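Local coordinates for nitrogenase molybdenum-iron protein alpha chain (Clostridium pasteurianum, PDB 4WES), which forms, with the beta chain, the molybdenum-iron component of nitrogenase, which reduces dinitrogen to ammonium at an iron-sulfur-molybdenum cluster, at residues Asn40-Pro45 and Asp387-Asn392; Asn34-Ala39 and Ala370-Tyr375; Gly185-Asn190 and Ile393-Val398; Ile47-Gly52 and Ile441-His446. All blocks are in the same frame, centred on the assembly; numbering follows the deposited sequence.

Interaction 1 (Asn40-Pro45 and Asp387-Asn392); sequences NTRTVP and DADSKN
R42 and D389 make the one direct polar link between these two loops, a salt bridge in which a single carboxylate oxygen takes most of the load. NE of R42 donates to OD2 of D389 over 2.8 Å, while the second donation, from NH2 of R42 to the same OD2, is weak at 3.3 Å. NE meets OD2 from above the carboxylate plane, and the two flat groups stand 64° apart, so this is not the coplanar, two-pronged pairing of arginine with a carboxylate. The bend of R42 at chi3 (76°) brings NE to OD2 of D389. Beside it, CG2 of T41 rests against OD1 of D387 at 3.7 Å.

Waters carry the rest. One accepts from the backbone N of R42 and donates to OD1 of D387 and to OD2 of D389; another joins NH2 of R42 to that same OD2. Two more lead from the N40 backbone O and from ND2 of N40 to OG of S390. Behind this shell, OD2 of D387 accepts from the backbone N of D389 at 2.9 Å, an Asx turn, which ties the backbone of D389 back to the D387 carboxylate.

The contact lies at the surface, joining the loop between strand 25-27 and helix 54-63 to the one between helices 372-376 and 411-419, with T43, V44 and P45 running on against the beta chain.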
# COMPACT_ATOMS: atom_id res chain seq x y z
N ASN A 40 -33.78 22.52 -24.35
CA ASN A 40 -32.80 22.88 -25.37
C ASN A 40 -32.73 24.37 -25.62
O ASN A 40 -32.63 24.83 -26.75
CB ASN A 40 -33.09 22.08 -26.66
CG ASN A 40 -32.01 22.24 -27.73
OD1 ASN A 40 -32.34 22.26 -28.96
ND2 ASN A 40 -30.79 22.34 -27.33
N THR A 41 -32.78 25.14 -24.54
CA THR A 41 -32.50 26.57 -24.57
C THR A 41 -31.21 26.83 -23.82
O THR A 41 -30.64 25.95 -23.17
CB THR A 41 -33.65 27.39 -23.98
OG1 THR A 41 -33.77 27.10 -22.60
CG2 THR A 41 -34.99 27.10 -24.67
N ARG A 42 -30.73 28.06 -23.87
CA ARG A 42 -29.48 28.41 -23.25
C ARG A 42 -29.52 28.16 -21.74
O ARG A 42 -30.57 28.18 -21.09
CB ARG A 42 -29.11 29.87 -23.53
CG ARG A 42 -29.98 30.89 -22.82
CD ARG A 42 -29.39 32.28 -22.92
NE ARG A 42 -29.58 32.87 -24.23
CZ ARG A 42 -29.31 34.14 -24.52
NH1 ARG A 42 -28.83 34.95 -23.60
NH2 ARG A 42 -29.53 34.59 -25.75
N THR A 43 -28.36 27.90 -21.17
CA THR A 43 -28.22 27.80 -19.74
C THR A 43 -28.29 29.19 -19.13
O THR A 43 -27.68 30.13 -19.65
CB THR A 43 -26.85 27.20 -19.37
OG1 THR A 43 -26.61 26.04 -20.19
CG2 THR A 43 -26.79 26.83 -17.92
N VAL A 44 -29.00 29.34 -18.02
CA VAL A 44 -28.94 30.62 -17.30
C VAL A 44 -27.55 30.78 -16.67
O VAL A 44 -27.10 29.91 -15.93
CB VAL A 44 -30.01 30.67 -16.19
CG1 VAL A 44 -29.90 31.98 -15.43
CG2 VAL A 44 -31.41 30.51 -16.75
N PRO A 45 -26.86 31.88 -16.97
CA PRO A 45 -25.56 32.08 -16.33
C PRO A 45 -25.64 32.10 -14.81
O PRO A 45 -26.54 32.73 -14.24
CB PRO A 45 -25.10 33.44 -16.89
CG PRO A 45 -25.79 33.52 -18.22
CD PRO A 45 -27.15 32.94 -17.95
N ASP A 387 -34.54 27.89 -31.83
CA ASP A 387 -34.07 28.81 -30.84
C ASP A 387 -32.81 29.54 -31.37
O ASP A 387 -31.98 28.98 -32.11
CB ASP A 387 -33.81 27.93 -29.61
CG ASP A 387 -33.15 28.65 -28.54
OD1 ASP A 387 -33.83 29.00 -27.59
OD2 ASP A 387 -31.93 28.81 -28.66
N ALA A 388 -32.67 30.81 -31.04
CA ALA A 388 -31.57 31.62 -31.57
C ALA A 388 -30.15 31.10 -31.20
O ALA A 388 -29.18 31.25 -31.97
CB ALA A 388 -31.72 33.06 -31.12
N ASP A 389 -30.02 30.49 -30.03
CA ASP A 389 -28.71 30.03 -29.59
C ASP A 389 -28.25 28.72 -30.23
O ASP A 389 -27.09 28.34 -30.08
CB ASP A 389 -28.72 29.92 -28.06
CG ASP A 389 -28.87 31.27 -27.42
OD1 ASP A 389 -28.09 32.16 -27.76
OD2 ASP A 389 -29.80 31.45 -26.63
N SER A 390 -29.14 28.05 -30.97
CA SER A 390 -28.75 26.85 -31.74
C SER A 390 -29.02 26.96 -33.25
O SER A 390 -28.80 26.01 -33.98
CB SER A 390 -29.43 25.60 -31.17
OG SER A 390 -28.98 25.35 -29.85
N LYS A 391 -29.44 28.13 -33.72
CA LYS A 391 -29.86 28.27 -35.10
C LYS A 391 -28.75 28.06 -36.10
O LYS A 391 -29.02 27.69 -37.25
CB LYS A 391 -30.55 29.62 -35.34
CG LYS A 391 -29.66 30.84 -35.27
CD LYS A 391 -30.46 32.10 -35.63
CE LYS A 391 -29.79 33.36 -35.11
NZ LYS A 391 -28.37 33.46 -35.54
N ASN A 392 -27.50 28.29 -35.68
CA ASN A 392 -26.37 28.15 -36.60
C ASN A 392 -25.74 26.76 -36.63
O ASN A 392 -24.74 26.54 -37.32
CB ASN A 392 -25.33 29.21 -36.30
CG ASN A 392 -25.85 30.62 -36.59
OD1 ASN A 392 -26.65 30.82 -37.50
ND2 ASN A 392 -25.39 31.60 -35.83
O HOH W 1 -28.87 22.68 -29.16
O HOH W 2 -30.94 26.28 -28.35
O HOH W 3 -31.86 29.89 -25.79
O HOH W 4 -31.38 33.60 -27.11

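Interaction 2 (Asn34-Ala39 and Ala370-Tyr375); sequences NPEIVA and AHRDDY
I37 and A39 pack against Y375 in the apolar part of this contact. CD1 of I37 sits over one face of the Y375 ring, offset toward the rim, in a CH-pi contact 4.1 Å from the ring centroid. CG2 of the same isoleucine reaches CG of Y375 at 3.8 Å, so both branches bear on one tyrosine. A39 brings CB to CE2 of Y375 at 3.7 Å, and this methyl also meets the backbone O of A370 at 3.5 Å.

Charge dominates beside it. The E36 carboxylate stacks on the R372 guanidinium, planes 17° apart, with OE1 of E36 over the centre of the group, 3.5 Å from CZ of R372. The ion pair is long and no N-H points at the oxygen.

H371 sits at the N-cap position of helix 372-376, and its backbone N donates to OD2 of D374, on the anti lone pair, at 2.9 Å.

R372 has its stronger partner in E376, and Y375 OH bonds to D442. The chemistry thus implies a division of labour: directional bonds fix R372 and Y375 from outside, while E36, I37 and A39 add charge and apolar cover.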
# COMPACT_ATOMS: atom_id res chain seq x y z
N ASN A 34 -49.75 15.14 -20.55
CA ASN A 34 -48.73 15.42 -21.54
C ASN A 34 -48.36 16.92 -21.59
O ASN A 34 -48.40 17.53 -22.64
CB ASN A 34 -49.20 14.91 -22.92
CG ASN A 34 -50.61 15.35 -23.27
OD1 ASN A 34 -51.39 15.79 -22.42
ND2 ASN A 34 -50.94 15.23 -24.55
N PRO A 35 -47.95 17.49 -20.46
CA PRO A 35 -47.63 18.91 -20.51
C PRO A 35 -46.46 19.20 -21.43
O PRO A 35 -45.52 18.42 -21.52
CB PRO A 35 -47.25 19.24 -19.07
CG PRO A 35 -46.80 17.94 -18.49
CD PRO A 35 -47.69 16.91 -19.14
N GLU A 36 -46.50 20.35 -22.06
CA GLU A 36 -45.38 20.84 -22.84
C GLU A 36 -44.28 21.40 -21.93
O GLU A 36 -44.58 22.14 -20.99
CB GLU A 36 -45.88 21.92 -23.78
CG GLU A 36 -44.84 22.63 -24.58
CD GLU A 36 -45.42 23.48 -25.72
OE1 GLU A 36 -44.58 24.21 -26.33
OE2 GLU A 36 -46.65 23.43 -26.01
N ILE A 37 -43.04 21.05 -22.24
CA ILE A 37 -41.89 21.52 -21.50
C ILE A 37 -41.10 22.45 -22.40
O ILE A 37 -41.18 22.36 -23.64
CB ILE A 37 -41.03 20.33 -20.98
CG1 ILE A 37 -40.12 20.74 -19.80
CG2 ILE A 37 -40.23 19.67 -22.11
CD1 ILE A 37 -39.54 19.56 -19.05
N VAL A 38 -40.29 23.31 -21.79
CA VAL A 38 -39.27 24.09 -22.48
C VAL A 38 -37.95 23.34 -22.28
O VAL A 38 -37.61 22.98 -21.17
CB VAL A 38 -39.18 25.53 -21.94
CG1 VAL A 38 -38.08 26.29 -22.70
CG2 VAL A 38 -40.51 26.24 -22.10
N ALA A 39 -37.23 23.11 -23.38
CA ALA A 39 -35.98 22.36 -23.35
C ALA A 39 -35.05 22.87 -24.44
O ALA A 39 -35.49 23.57 -25.37
CB ALA A 39 -36.26 20.89 -23.54
N ALA A 370 -31.58 17.26 -23.31
CA ALA A 370 -32.51 16.67 -24.24
C ALA A 370 -33.42 17.76 -24.82
O ALA A 370 -33.55 18.86 -24.29
CB ALA A 370 -33.36 15.61 -23.56
N HIS A 371 -34.09 17.41 -25.91
CA HIS A 371 -34.97 18.32 -26.59
C HIS A 371 -36.43 17.97 -26.25
O HIS A 371 -36.69 16.92 -25.65
CB HIS A 371 -34.75 18.31 -28.11
CG HIS A 371 -33.36 18.64 -28.54
ND1 HIS A 371 -33.05 18.82 -29.87
CD2 HIS A 371 -32.18 18.74 -27.87
CE1 HIS A 371 -31.75 19.04 -29.99
NE2 HIS A 371 -31.20 19.00 -28.80
N ARG A 372 -37.38 18.80 -26.69
CA ARG A 372 -38.78 18.53 -26.37
C ARG A 372 -39.20 17.15 -26.84
O ARG A 372 -40.02 16.50 -26.18
CB ARG A 372 -39.69 19.60 -26.96
CG ARG A 372 -39.71 20.90 -26.16
CD ARG A 372 -40.71 21.88 -26.73
NE ARG A 372 -42.05 21.32 -26.70
CZ ARG A 372 -42.93 21.45 -27.68
NH1 ARG A 372 -42.70 22.25 -28.70
NH2 ARG A 372 -44.05 20.77 -27.60
N ASP A 373 -38.69 16.68 -27.98
CA ASP A 373 -39.07 15.36 -28.48
C ASP A 373 -38.66 14.22 -27.54
O ASP A 373 -39.33 13.16 -27.50
CB ASP A 373 -38.59 15.09 -29.93
CG ASP A 373 -37.17 15.58 -30.23
OD1 ASP A 373 -36.80 16.71 -29.89
OD2 ASP A 373 -36.48 14.81 -30.93
N ASP A 374 -37.53 14.36 -26.85
CA ASP A 374 -37.14 13.32 -25.88
C ASP A 374 -38.07 13.29 -24.67
O ASP A 374 -38.28 12.23 -24.08
CB ASP A 374 -35.71 13.54 -25.43
CG ASP A 374 -34.75 13.55 -26.60
OD1 ASP A 374 -34.52 12.48 -27.19
OD2 ASP A 374 -34.29 14.66 -26.94
N TYR A 375 -38.56 14.46 -24.25
CA TYR A 375 -39.52 14.54 -23.14
C TYR A 375 -40.92 14.13 -23.55
O TYR A 375 -41.57 13.36 -22.85
CB TYR A 375 -39.55 15.96 -22.59
CG TYR A 375 -38.34 16.42 -21.80
CD1 TYR A 375 -38.17 16.06 -20.48
CD2 TYR A 375 -37.36 17.23 -22.38
CE1 TYR A 375 -37.10 16.52 -19.71
CE2 TYR A 375 -36.29 17.71 -21.64
CZ TYR A 375 -36.16 17.36 -20.29
OH TYR A 375 -35.12 17.79 -19.54

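Interaction 3 (Gly185-Asn190 and Ile393-Val398); sequences GHHIAN and IPEITV. With ICS (iron-sulfur-molybdenum cluster with interstitial carbon), chain F.
H187 carries its CG anti to the backbone N (chi1 -167°), which starts the ring toward the loop 393-398, and E395 bends at chi2 (-68°), directing CD to the same place. The I393 branch CG2 comes up to ND1 of H187 at 3.6 Å. At the edge of the imidazole, in its plane, OE1 of E395 lies 3.2 Å from CE1 of H187; the carboxylate is turned 64° against the ring. The P394 carbonyl stands over one face, its O 3.3 Å from H187 NE2 but at an angle too poor for a hydrogen bond. That carbonyl is instead bonded by N191.

The loop between helices 372-376 and 411-419 here packs along one side of helix 182-196. That helix sends H186, on a different side from H187, to the iron-sulfur-molybdenum cluster, where NE2 of H186 lies 3.2 Å from sulfur S2B, met in the plane of the ring. H187 points to the loop and stacks on Y268 of helix 263-277. Within the helix, ND2 of N190 donates to the H186 carbonyl from above its plane, adding to the ordinary backbone bond from N190 N.

A water also in the H187 ring plane bonds NE2 of H187 at 2.8 Å and accepts from the backbone N of I396, with only a weak donation to E395 OE2. Deeper in, CD1 of I188 meets CD1 of I393 at 4.2 Å.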
# COMPACT_ATOMS: atom_id res chain seq x y z
N GLY A 185 -22.97 19.23 -30.26
CA GLY A 185 -21.87 18.37 -30.67
C GLY A 185 -22.32 17.04 -31.28
O GLY A 185 -21.71 16.56 -32.21
N HIS A 186 -23.40 16.47 -30.76
CA HIS A 186 -23.95 15.28 -31.38
C HIS A 186 -24.31 15.58 -32.82
O HIS A 186 -24.01 14.81 -33.75
CB HIS A 186 -25.25 14.82 -30.73
CG HIS A 186 -25.18 14.53 -29.26
ND1 HIS A 186 -26.32 14.59 -28.48
CD2 HIS A 186 -24.15 14.18 -28.46
CE1 HIS A 186 -25.98 14.25 -27.26
NE2 HIS A 186 -24.68 14.02 -27.21
N HIS A 187 -25.01 16.70 -33.02
CA HIS A 187 -25.53 17.03 -34.35
C HIS A 187 -24.35 17.24 -35.32
O HIS A 187 -24.34 16.74 -36.45
CB HIS A 187 -26.41 18.25 -34.24
CG HIS A 187 -27.25 18.51 -35.45
ND1 HIS A 187 -28.34 19.34 -35.40
CD2 HIS A 187 -27.20 18.04 -36.71
CE1 HIS A 187 -28.93 19.38 -36.58
NE2 HIS A 187 -28.24 18.61 -37.39
N ILE A 188 -23.35 17.99 -34.87
CA ILE A 188 -22.17 18.27 -35.67
C ILE A 188 -21.46 16.96 -36.02
O ILE A 188 -21.03 16.74 -37.18
CB ILE A 188 -21.24 19.24 -34.90
CG1 ILE A 188 -21.89 20.63 -34.83
CG2 ILE A 188 -19.87 19.35 -35.57
CD1 ILE A 188 -21.34 21.54 -33.74
N ALA A 189 -21.32 16.03 -35.07
CA ALA A 189 -20.70 14.76 -35.36
C ALA A 189 -21.52 13.99 -36.38
O ALA A 189 -20.96 13.39 -37.33
CB ALA A 189 -20.52 13.94 -34.10
N ASN A 190 -22.83 13.92 -36.17
CA ASN A 190 -23.68 13.13 -37.06
C ASN A 190 -23.59 13.59 -38.50
O ASN A 190 -23.62 12.78 -39.42
CB ASN A 190 -25.16 13.16 -36.63
CG ASN A 190 -25.54 12.15 -35.53
OD1 ASN A 190 -26.48 11.40 -35.72
ND2 ASN A 190 -24.82 12.15 -34.41
N ILE A 393 -26.31 25.82 -35.89
CA ILE A 393 -25.87 24.41 -36.02
C ILE A 393 -26.32 23.94 -37.40
O ILE A 393 -27.49 23.99 -37.69
CB ILE A 393 -26.45 23.53 -34.90
CG1 ILE A 393 -26.04 24.07 -33.52
CG2 ILE A 393 -26.05 22.09 -35.10
CD1 ILE A 393 -24.55 24.29 -33.36
N PRO A 394 -25.38 23.48 -38.25
CA PRO A 394 -25.79 23.17 -39.62
C PRO A 394 -26.78 22.01 -39.74
O PRO A 394 -26.67 21.01 -39.03
CB PRO A 394 -24.46 22.78 -40.30
CG PRO A 394 -23.44 23.54 -39.54
CD PRO A 394 -23.92 23.45 -38.12
N GLU A 395 -27.70 22.16 -40.67
CA GLU A 395 -28.63 21.13 -41.06
C GLU A 395 -28.25 20.61 -42.43
O GLU A 395 -28.10 21.38 -43.38
CB GLU A 395 -30.04 21.71 -41.15
CG GLU A 395 -30.63 22.23 -39.86
CD GLU A 395 -30.92 21.11 -38.87
OE1 GLU A 395 -31.09 21.44 -37.67
OE2 GLU A 395 -30.98 19.93 -39.29
N ILE A 396 -28.12 19.31 -42.54
CA ILE A 396 -27.89 18.78 -43.86
C ILE A 396 -29.08 17.96 -44.29
O ILE A 396 -29.89 17.47 -43.49
CB ILE A 396 -26.59 17.99 -43.97
CG1 ILE A 396 -26.73 16.68 -43.20
CG2 ILE A 396 -25.42 18.85 -43.49
CD1 ILE A 396 -25.62 15.69 -43.47
N THR A 397 -29.25 17.91 -45.60
CA THR A 397 -30.34 17.14 -46.16
C THR A 397 -29.76 16.10 -47.08
O THR A 397 -28.78 16.35 -47.79
CB THR A 397 -31.38 17.96 -46.94
OG1 THR A 397 -30.89 18.23 -48.25
CG2 THR A 397 -31.74 19.28 -46.23
N VAL A 398 -30.32 14.91 -47.00
CA VAL A 398 -29.94 13.83 -47.91
C VAL A 398 -31.15 13.49 -48.77
O VAL A 398 -32.26 13.87 -48.46
CB VAL A 398 -29.41 12.59 -47.16
CG1 VAL A 398 -28.13 12.90 -46.38
CG2 VAL A 398 -30.47 12.02 -46.23
FE1 ICS F . -26.88 9.50 -25.38
MO1 ICS F . -22.90 11.24 -19.95
FE2 ICS F . -25.25 11.36 -24.40
FE3 ICS F . -24.74 8.77 -23.94
FE4 ICS F . -26.84 9.95 -22.81
FE5 ICS F . -25.38 10.63 -20.79
FE6 ICS F . -23.76 11.97 -22.38
FE7 ICS F . -23.30 9.47 -21.90
CX ICS F . -24.93 10.35 -22.71
S1A ICS F . -27.51 11.48 -24.39
S1B ICS F . -24.62 12.73 -20.47
S2A ICS F . -24.72 9.81 -25.98
S2B ICS F . -23.96 13.16 -24.20
S3A ICS F . -27.58 10.17 -20.71
S3B ICS F . -21.76 11.09 -22.02
S4A ICS F . -26.81 7.86 -23.75
S4B ICS F . -23.98 9.18 -19.81
S5A ICS F . -22.96 7.68 -23.15
O HOH W 5 -28.36 17.78 -40.05

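Interaction 4 (Ile47-Gly52 and Ile441-His446); sequences IITARG and IDDMNH
D442 faces R51 mostly through water: one water lies between R51 NH2 and D442 OD1, another between NH2 and OD2, each only weakly held by the arginine. Y375 is the strongest partner of D442, which H24 also bonds.

D443 follows with the central grip. Its OD1 accepts from OG1 of T49 at 2.7 Å on the syn lone pair, and the same OG1 accepts from the backbone N of R51 at 3.0 Å, closing an ST turn. OD2 of D443 lies over one face of the R51 guanidinium toward the rim, 3.6 Å from NE of R51, with the planes 16° apart; no N-H points at this out-of-plane oxygen, so the salt bridge is one of charge alone. NE donates to the E368 carbonyl.

The M444 carbonyl accepts from a water that also donates to D443 OD1 and accepts from A50 N. N445 then caps helix 446-456, its OD1 taking the backbone N of D448. Its CB lies 3.1 Å from the I48 carbonyl O.

H446 opens the helix: its backbone N makes a weak bond to the I48 O at 3.3 Å, and its CB lies alongside I48 CG2, while its ring meets Y216 of the beta chain.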
# COMPACT_ATOMS: atom_id res chain seq x y z
N ILE A 47 -26.22 29.68 -12.57
CA ILE A 47 -27.24 28.87 -11.92
C ILE A 47 -26.70 27.54 -11.33
O ILE A 47 -27.44 26.87 -10.61
CB ILE A 47 -28.40 28.70 -12.94
CG1 ILE A 47 -29.74 28.63 -12.21
CG2 ILE A 47 -28.14 27.52 -13.85
CD1 ILE A 47 -30.99 28.91 -13.02
N ILE A 48 -25.45 27.19 -11.68
CA ILE A 48 -24.84 25.90 -11.31
C ILE A 48 -25.56 24.75 -12.07
O ILE A 48 -26.39 24.05 -11.55
CB ILE A 48 -24.66 25.63 -9.81
CG1 ILE A 48 -23.94 26.80 -9.16
CG2 ILE A 48 -23.87 24.34 -9.62
CD1 ILE A 48 -23.73 26.67 -7.66
N THR A 49 -25.18 24.64 -13.34
CA THR A 49 -25.66 23.64 -14.27
C THR A 49 -24.76 22.40 -14.22
O THR A 49 -23.59 22.49 -13.82
CB THR A 49 -25.65 24.22 -15.71
OG1 THR A 49 -26.23 23.26 -16.62
CG2 THR A 49 -24.26 24.61 -16.20
N ALA A 50 -25.27 21.29 -14.71
CA ALA A 50 -24.44 20.11 -14.94
C ALA A 50 -23.93 20.01 -16.38
O ALA A 50 -23.10 19.17 -16.67
CB ALA A 50 -25.20 18.85 -14.58
N ARG A 51 -24.44 20.88 -17.25
CA ARG A 51 -24.14 20.81 -18.70
C ARG A 51 -22.69 20.98 -19.06
O ARG A 51 -21.93 21.69 -18.39
CB ARG A 51 -24.91 21.90 -19.44
CG ARG A 51 -26.39 21.62 -19.57
CD ARG A 51 -27.09 22.81 -20.15
NE ARG A 51 -28.40 22.49 -20.67
CZ ARG A 51 -29.15 23.30 -21.38
NH1 ARG A 51 -28.79 24.55 -21.57
NH2 ARG A 51 -30.28 22.86 -21.91
N GLY A 52 -22.34 20.34 -20.19
CA GLY A 52 -21.07 20.57 -20.86
C GLY A 52 -21.24 21.28 -22.17
O GLY A 52 -22.22 22.00 -22.38
N ILE A 441 -37.80 18.01 -14.63
CA ILE A 441 -36.99 19.22 -14.48
C ILE A 441 -35.88 19.22 -15.54
O ILE A 441 -34.92 18.44 -15.47
CB ILE A 441 -36.34 19.33 -13.08
CG1 ILE A 441 -37.39 19.22 -11.96
CG2 ILE A 441 -35.58 20.64 -13.00
CD1 ILE A 441 -36.78 19.14 -10.57
N ASP A 442 -35.99 20.11 -16.50
CA ASP A 442 -34.99 20.28 -17.55
C ASP A 442 -33.87 21.18 -17.05
O ASP A 442 -34.12 22.24 -16.47
CB ASP A 442 -35.64 20.85 -18.81
CG ASP A 442 -34.66 21.09 -19.91
OD1 ASP A 442 -34.17 20.08 -20.46
OD2 ASP A 442 -34.38 22.27 -20.20
N ASP A 443 -32.62 20.79 -17.33
CA ASP A 443 -31.45 21.54 -16.89
C ASP A 443 -31.54 21.81 -15.38
O ASP A 443 -31.33 22.93 -14.91
CB ASP A 443 -31.26 22.82 -17.71
CG ASP A 443 -29.85 23.44 -17.61
OD1 ASP A 443 -28.92 22.86 -17.01
OD2 ASP A 443 -29.71 24.60 -18.13
N MET A 444 -31.84 20.78 -14.62
CA MET A 444 -31.89 20.87 -13.15
C MET A 444 -30.60 21.40 -12.60
O MET A 444 -29.52 20.86 -12.90
CB MET A 444 -32.14 19.48 -12.57
CG MET A 444 -32.35 19.52 -11.07
SD MET A 444 -32.38 17.88 -10.29
CE MET A 444 -30.69 17.40 -10.44
N ASN A 445 -30.70 22.43 -11.77
CA ASN A 445 -29.52 23.03 -11.16
C ASN A 445 -29.42 22.66 -9.69
O ASN A 445 -30.28 21.99 -9.14
CB ASN A 445 -29.50 24.53 -11.42
CG ASN A 445 -30.70 25.22 -10.83
OD1 ASN A 445 -31.00 25.07 -9.64
ND2 ASN A 445 -31.39 26.01 -11.65
N HIS A 446 -28.35 23.13 -9.04
CA HIS A 446 -28.11 22.78 -7.65
C HIS A 446 -29.26 23.21 -6.75
O HIS A 446 -29.70 22.46 -5.91
CB HIS A 446 -26.78 23.40 -7.19
CG HIS A 446 -26.49 23.15 -5.76
ND1 HIS A 446 -26.24 21.89 -5.26
CD2 HIS A 446 -26.50 23.99 -4.70
CE1 HIS A 446 -26.11 21.98 -3.95
NE2 HIS A 446 -26.22 23.24 -3.60
O HOH W 6 -28.15 20.94 -15.25
O HOH W 7 -32.50 20.72 -22.51
O HOH W 8 -32.94 24.03 -21.78

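From the N terminus, residues 34-52 run as one loop between strand 25-27 and helix 54-63, making three of the contacts in turn. Interaction 2 ties its start to the helix beginning at 372, interaction 1 its middle to the loop after that helix, and interaction 4 its end to the turn before helix 446-456. Each closes over 330 residues or more, and the three cross one another. Interaction 3 starts later, on helix 182-196, so it crosses interactions 1 and 2 but falls wholly within the span of interaction 4. R51 touches T41 and T43, D442 touches Y375, and N40 packs on H371, linking interactions 1, 2 and 4; interaction 3 continues from interaction 1 at N392-I393.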